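Local coordinates for protein lamina-associated polypeptide 2 isoforms alpha/zeta (Mus musculus, PDB 2V0X) that probably acts in the nuclear lamina as a lamin A- and chromatin-associated protein, forming dimers through this largely helical coiled-coil domain, at residues I50-V63 and R112-H126. The protein carries 2 engineered substitutions. Residues are numbered along the deposited sequence; the frame is centred on the assembly and turned at random.
Sequences IDRQLPSVACRYPV and RSYEAAASALQIAAH
The ring of Y61 has I123 CG1 over one face, 3.9 Å from the ring centroid, and turns an edge to H126 in an edge-to-face pair with planes at 70°. One face of the H126 imidazole takes CA and CB of Y61, while the carbonyl of P62 sits at its edge: NE2 donates to P62 O over 2.7 Å, in the ring plane but from above the carbonyl plane. At the other end of the contact, R52 O lies centrally over one face of the R112 guanidinium, and D51 OD2 meets its edge, accepting from NH2 at 2.6 Å through the anti lone pair in a salt bridge whose hydrogen bond is bent (133°). The R112 chain, bent at chi2 and chi3 (-86°), curls to bring NH2 there; water 1 links the same nitrogen to I50 O. A methionine here would probably leave the D51 carboxylate without its countercharge and water 1 without the N-H it accepts from. Between these ends, the loop connecting helix 35-46 to helix 66-72 runs along the long helix 100-146, which pairs with helix 152-196 in a helical hairpin; D175 of that helix is hydrogen-bonded to Y61 OH. L54 drops CD1 onto the helix, 3.8 Å from A116 CB, and V57 CG2 rests on S119 CB. Water 3 donates to both P55 O and S119 OG, whose hydroxyl donates to E115 O. Beyond H126, F33 of the second subunit stacks on its ring.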
loop_
_atom_site.group_PDB
_atom_site.type_symbol
_atom_site.label_atom_id
_atom_site.label_comp_id
_atom_site.label_asym_id
_atom_site.label_seq_id
_atom_site.Cartn_x
_atom_site.Cartn_y
_atom_site.Cartn_z
ATOM N N ILE B 50 -3.627 16.368 -1.410
ATOM C CA ILE B 50 -3.333 15.282 -0.469
ATOM C C ILE B 50 -4.349 15.115 0.654
ATOM O O ILE B 50 -4.432 14.044 1.251
ATOM C CB ILE B 50 -1.904 15.367 0.136
ATOM C CG1 ILE B 50 -1.732 16.641 0.975
ATOM C CG2 ILE B 50 -0.865 15.282 -0.969
ATOM C CD1 ILE B 50 -0.363 16.744 1.648
ATOM N N ASP B 51 -5.106 16.174 0.940
ATOM C CA ASP B 51 -6.130 16.147 1.984
ATOM C C ASP B 51 -7.454 15.841 1.284
ATOM O O ASP B 51 -8.191 16.760 0.904
ATOM C CB ASP B 51 -6.204 17.514 2.691
ATOM C CG ASP B 51 -7.090 17.503 3.935
ATOM O OD1 ASP B 51 -7.233 18.575 4.561
ATOM O OD2 ASP B 51 -7.632 16.445 4.309
ATOM N N ARG B 52 -7.735 14.558 1.100
ATOM C CA ARG B 52 -8.956 14.126 0.424
ATOM C C ARG B 52 -9.350 12.700 0.809
ATOM O O ARG B 52 -8.511 11.881 1.181
ATOM C CB ARG B 52 -8.788 14.253 -1.103
ATOM C CG ARG B 52 -9.691 13.345 -1.946
ATOM C CD ARG B 52 -9.824 13.816 -3.399
ATOM N NE ARG B 52 -8.576 14.334 -3.966
ATOM C CZ ARG B 52 -7.510 13.599 -4.271
ATOM N NH1 ARG B 52 -7.508 12.284 -4.070
ATOM N NH2 ARG B 52 -6.438 14.187 -4.795
ATOM N N GLN B 53 -10.648 12.441 0.764
ATOM C CA GLN B 53 -11.209 11.142 1.098
ATOM C C GLN B 53 -10.723 10.088 0.106
ATOM O O GLN B 53 -10.576 10.365 -1.083
ATOM C CB GLN B 53 -12.733 11.239 1.064
ATOM C CG GLN B 53 -13.466 10.087 1.687
ATOM C CD GLN B 53 -14.901 10.444 1.996
ATOM O OE1 GLN B 53 -15.317 10.446 3.157
ATOM N NE2 GLN B 53 -15.655 10.799 0.965
ATOM N N LEU B 54 -10.509 8.878 0.598
ATOM C CA LEU B 54 -10.033 7.778 -0.230
ATOM C C LEU B 54 -11.103 7.091 -1.075
ATOM O O LEU B 54 -12.217 6.873 -0.607
ATOM C CB LEU B 54 -9.378 6.731 0.666
ATOM C CG LEU B 54 -8.162 7.233 1.452
ATOM C CD1 LEU B 54 -7.703 6.186 2.436
ATOM C CD2 LEU B 54 -7.065 7.593 0.490
ATOM N N PRO B 55 -10.790 6.761 -2.340
ATOM C CA PRO B 55 -11.777 6.077 -3.194
ATOM C C PRO B 55 -12.054 4.677 -2.637
ATOM O O PRO B 55 -11.182 4.055 -2.019
ATOM C CB PRO B 55 -11.074 6.005 -4.552
ATOM C CG PRO B 55 -9.635 6.038 -4.205
ATOM C CD PRO B 55 -9.579 7.086 -3.112
ATOM N N SER B 56 -13.273 4.201 -2.829
ATOM C CA SER B 56 -13.677 2.895 -2.338
ATOM C C SER B 56 -13.236 1.759 -3.264
ATOM O O SER B 56 -13.109 1.932 -4.478
ATOM C CB SER B 56 -15.207 2.863 -2.181
ATOM O OG SER B 56 -15.659 1.602 -1.722
ATOM N N VAL B 57 -12.988 0.597 -2.673
ATOM C CA VAL B 57 -12.597 -0.590 -3.435
ATOM C C VAL B 57 -13.633 -1.683 -3.187
ATOM O O VAL B 57 -13.540 -2.760 -3.758
ATOM C CB VAL B 57 -11.205 -1.139 -2.992
ATOM C CG1 VAL B 57 -10.079 -0.272 -3.512
ATOM C CG2 VAL B 57 -11.146 -1.254 -1.495
ATOM N N ALA B 58 -14.647 -1.385 -2.377
ATOM C CA ALA B 58 -15.663 -2.377 -2.042
ATOM C C ALA B 58 -16.394 -3.004 -3.233
ATOM O O ALA B 58 -16.706 -4.189 -3.204
ATOM C CB ALA B 58 -16.688 -1.793 -1.010
ATOM N N CYS B 59 -16.674 -2.235 -4.278
ATOM C CA CYS B 59 -17.373 -2.796 -5.437
ATOM C C CYS B 59 -16.466 -3.523 -6.397
ATOM O O CYS B 59 -16.859 -4.522 -6.997
ATOM C CB CYS B 59 -18.118 -1.719 -6.236
ATOM S SG CYS B 59 -19.543 -1.074 -5.390
ATOM N N ARG B 60 -15.282 -2.969 -6.604
ATOM C CA ARG B 60 -14.348 -3.546 -7.546
ATOM C C ARG B 60 -13.506 -4.687 -6.985
ATOM O O ARG B 60 -13.176 -5.629 -7.699
ATOM C CB ARG B 60 -13.477 -2.433 -8.145
ATOM C CG ARG B 60 -14.275 -1.503 -9.068
ATOM C CD ARG B 60 -13.577 -0.174 -9.349
ATOM N NE ARG B 60 -14.043 0.422 -10.607
ATOM C CZ ARG B 60 -15.158 1.137 -10.757
ATOM N NH1 ARG B 60 -15.960 1.372 -9.732
ATOM N NH2 ARG B 60 -15.479 1.618 -11.948
ATOM N N TYR B 61 -13.225 -4.642 -5.691
ATOM C CA TYR B 61 -12.416 -5.674 -5.067
ATOM C C TYR B 61 -13.027 -6.119 -3.753
ATOM O O TYR B 61 -12.388 -6.033 -2.701
ATOM C CB TYR B 61 -11.008 -5.121 -4.844
ATOM C CG TYR B 61 -10.385 -4.637 -6.133
ATOM C CD1 TYR B 61 -10.342 -3.284 -6.442
ATOM C CD2 TYR B 61 -9.828 -5.543 -7.039
ATOM C CE1 TYR B 61 -9.743 -2.835 -7.616
ATOM C CE2 TYR B 61 -9.236 -5.102 -8.215
ATOM C CZ TYR B 61 -9.191 -3.755 -8.493
ATOM O OH TYR B 61 -8.566 -3.327 -9.645
ATOM N N PRO B 62 -14.247 -6.681 -3.812
ATOM C CA PRO B 62 -14.980 -7.157 -2.639
ATOM C C PRO B 62 -14.281 -8.297 -1.886
ATOM O O PRO B 62 -13.704 -9.210 -2.484
ATOM C CB PRO B 62 -16.306 -7.623 -3.245
ATOM C CG PRO B 62 -15.866 -8.174 -4.568
ATOM C CD PRO B 62 -14.926 -7.103 -5.054
ATOM N N VAL B 63 -14.364 -8.244 -0.564
ATOM C CA VAL B 63 -13.769 -9.262 0.276
ATOM C C VAL B 63 -14.779 -9.621 1.370
ATOM O O VAL B 63 -15.615 -8.795 1.751
ATOM C CB VAL B 63 -12.427 -8.781 0.873
ATOM C CG1 VAL B 63 -11.929 -9.755 1.935
ATOM C CG2 VAL B 63 -11.372 -8.670 -0.241
ATOM N N ARG B 112 -6.169 7.483 7.522
ATOM C CA ARG B 112 -6.216 7.430 6.075
ATOM C C ARG B 112 -5.073 6.565 5.572
ATOM O O ARG B 112 -5.276 5.793 4.655
ATOM C CB ARG B 112 -6.180 8.840 5.486
ATOM C CG ARG B 112 -7.387 9.630 5.962
ATOM C CD ARG B 112 -8.128 10.295 4.854
ATOM N NE ARG B 112 -7.569 11.590 4.547
ATOM C CZ ARG B 112 -8.250 12.733 4.582
ATOM N NH1 ARG B 112 -9.534 12.754 4.917
ATOM N NH2 ARG B 112 -7.638 13.861 4.270
ATOM N N SER B 113 -3.909 6.633 6.223
ATOM C CA SER B 113 -2.787 5.789 5.821
ATOM C C SER B 113 -3.203 4.319 5.971
ATOM O O SER B 113 -2.965 3.501 5.090
ATOM C CB SER B 113 -1.558 6.054 6.692
ATOM O OG SER B 113 -1.019 7.347 6.437
ATOM N N TYR B 114 -3.843 4.004 7.088
ATOM C CA TYR B 114 -4.265 2.640 7.350
ATOM C C TYR B 114 -5.271 2.185 6.305
ATOM O O TYR B 114 -5.151 1.094 5.736
ATOM C CB TYR B 114 -4.883 2.521 8.748
ATOM C CG TYR B 114 -5.192 1.101 9.180
ATOM C CD1 TYR B 114 -4.392 0.457 10.113
ATOM C CD2 TYR B 114 -6.289 0.405 8.662
ATOM C CE1 TYR B 114 -4.665 -0.839 10.528
ATOM C CE2 TYR B 114 -6.573 -0.918 9.067
ATOM C CZ TYR B 114 -5.753 -1.526 10.005
ATOM O OH TYR B 114 -5.994 -2.806 10.441
ATOM N N GLU B 115 -6.248 3.045 6.051
ATOM C CA GLU B 115 -7.316 2.732 5.118
ATOM C C GLU B 115 -6.803 2.547 3.690
ATOM O O GLU B 115 -7.227 1.636 3.006
ATOM C CB GLU B 115 -8.403 3.814 5.169
ATOM C CG GLU B 115 -9.653 3.401 4.423
ATOM C CD GLU B 115 -10.658 4.514 4.245
ATOM O OE1 GLU B 115 -10.657 5.453 5.070
ATOM O OE2 GLU B 115 -11.447 4.448 3.275
ATOM N N ALA B 116 -5.908 3.425 3.244
ATOM C CA ALA B 116 -5.337 3.316 1.901
ATOM C C ALA B 116 -4.589 1.985 1.762
ATOM O O ALA B 116 -4.724 1.292 0.747
ATOM C CB ALA B 116 -4.391 4.503 1.613
ATOM N N ALA B 117 -3.843 1.610 2.803
ATOM C CA ALA B 117 -3.086 0.351 2.829
ATOM C C ALA B 117 -4.003 -0.877 2.824
ATOM O O ALA B 117 -3.726 -1.882 2.145
ATOM C CB ALA B 117 -2.199 0.309 4.072
ATOM N N ALA B 118 -5.070 -0.814 3.624
ATOM C CA ALA B 118 -6.021 -1.908 3.709
ATOM C C ALA B 118 -6.661 -2.142 2.333
ATOM O O ALA B 118 -6.920 -3.293 1.938
ATOM C CB ALA B 118 -7.102 -1.582 4.742
ATOM N N SER B 119 -6.954 -1.051 1.633
ATOM C CA SER B 119 -7.546 -1.117 0.303
ATOM C C SER B 119 -6.573 -1.784 -0.671
ATOM O O SER B 119 -6.976 -2.593 -1.492
ATOM C CB SER B 119 -7.889 0.290 -0.198
ATOM O OG SER B 119 -8.693 0.957 0.746
ATOM N N ALA B 120 -5.299 -1.402 -0.602
ATOM C CA ALA B 120 -4.248 -1.997 -1.450
ATOM C C ALA B 120 -4.147 -3.500 -1.137
ATOM O O ALA B 120 -3.907 -4.329 -2.016
ATOM C CB ALA B 120 -2.924 -1.301 -1.180
ATOM N N LEU B 121 -4.413 -3.857 0.113
ATOM C CA LEU B 121 -4.390 -5.251 0.542
ATOM C C LEU B 121 -5.548 -5.999 -0.135
ATOM O O LEU B 121 -5.364 -7.124 -0.621
ATOM C CB LEU B 121 -4.522 -5.308 2.067
ATOM C CG LEU B 121 -4.334 -6.500 3.006
ATOM C CD1 LEU B 121 -5.050 -7.728 2.517
ATOM C CD2 LEU B 121 -2.877 -6.767 3.208
ATOM N N GLN B 122 -6.739 -5.391 -0.173
ATOM C CA GLN B 122 -7.883 -6.044 -0.825
ATOM C C GLN B 122 -7.591 -6.281 -2.293
ATOM O O GLN B 122 -7.974 -7.293 -2.850
ATOM C CB GLN B 122 -9.167 -5.200 -0.733
ATOM C CG GLN B 122 -9.864 -5.329 0.595
ATOM C CD GLN B 122 -11.109 -4.474 0.658
ATOM O OE1 GLN B 122 -12.040 -4.638 -0.140
ATOM N NE2 GLN B 122 -11.127 -3.548 1.591
ATOM N N ILE B 123 -6.997 -5.293 -2.934
ATOM C CA ILE B 123 -6.645 -5.404 -4.338
ATOM C C ILE B 123 -5.603 -6.527 -4.491
ATOM O O ILE B 123 -5.757 -7.410 -5.333
ATOM C CB ILE B 123 -6.046 -4.070 -4.863
ATOM C CG1 ILE B 123 -7.101 -2.964 -4.796
ATOM C CG2 ILE B 123 -5.563 -4.237 -6.318
ATOM C CD1 ILE B 123 -6.547 -1.539 -5.083
ATOM N N ALA B 124 -4.567 -6.514 -3.652
ATOM C CA ALA B 124 -3.515 -7.540 -3.735
ATOM C C ALA B 124 -4.077 -8.935 -3.597
ATOM O O ALA B 124 -3.628 -9.856 -4.294
ATOM C CB ALA B 124 -2.410 -7.310 -2.695
ATOM N N ALA B 125 -5.023 -9.097 -2.667
ATOM C CA ALA B 125 -5.680 -10.383 -2.436
ATOM C C ALA B 125 -6.326 -10.871 -3.731
ATOM O O ALA B 125 -6.229 -12.046 -4.082
ATOM C CB ALA B 125 -6.751 -10.258 -1.326
ATOM N N HIS B 126 -7.003 -9.968 -4.429
ATOM C CA HIS B 126 -7.639 -10.337 -5.690
ATOM C C HIS B 126 -6.578 -10.663 -6.725
ATOM O O HIS B 126 -6.723 -11.608 -7.487
ATOM C CB HIS B 126 -8.562 -9.222 -6.187
ATOM C CG HIS B 126 -9.905 -9.242 -5.538
ATOM N ND1 HIS B 126 -11.012 -9.811 -6.137
ATOM C CD2 HIS B 126 -10.308 -8.840 -4.310
ATOM C CE1 HIS B 126 -12.036 -9.764 -5.302
ATOM N NE2 HIS B 126 -11.635 -9.179 -4.189
HETATM O O HOH W 1 -5.068 12.800 3.538
HETATM O O HOH W 2 -11.052 7.857 3.666
HETATM O O HOH W 3 -10.639 2.557 0.221
#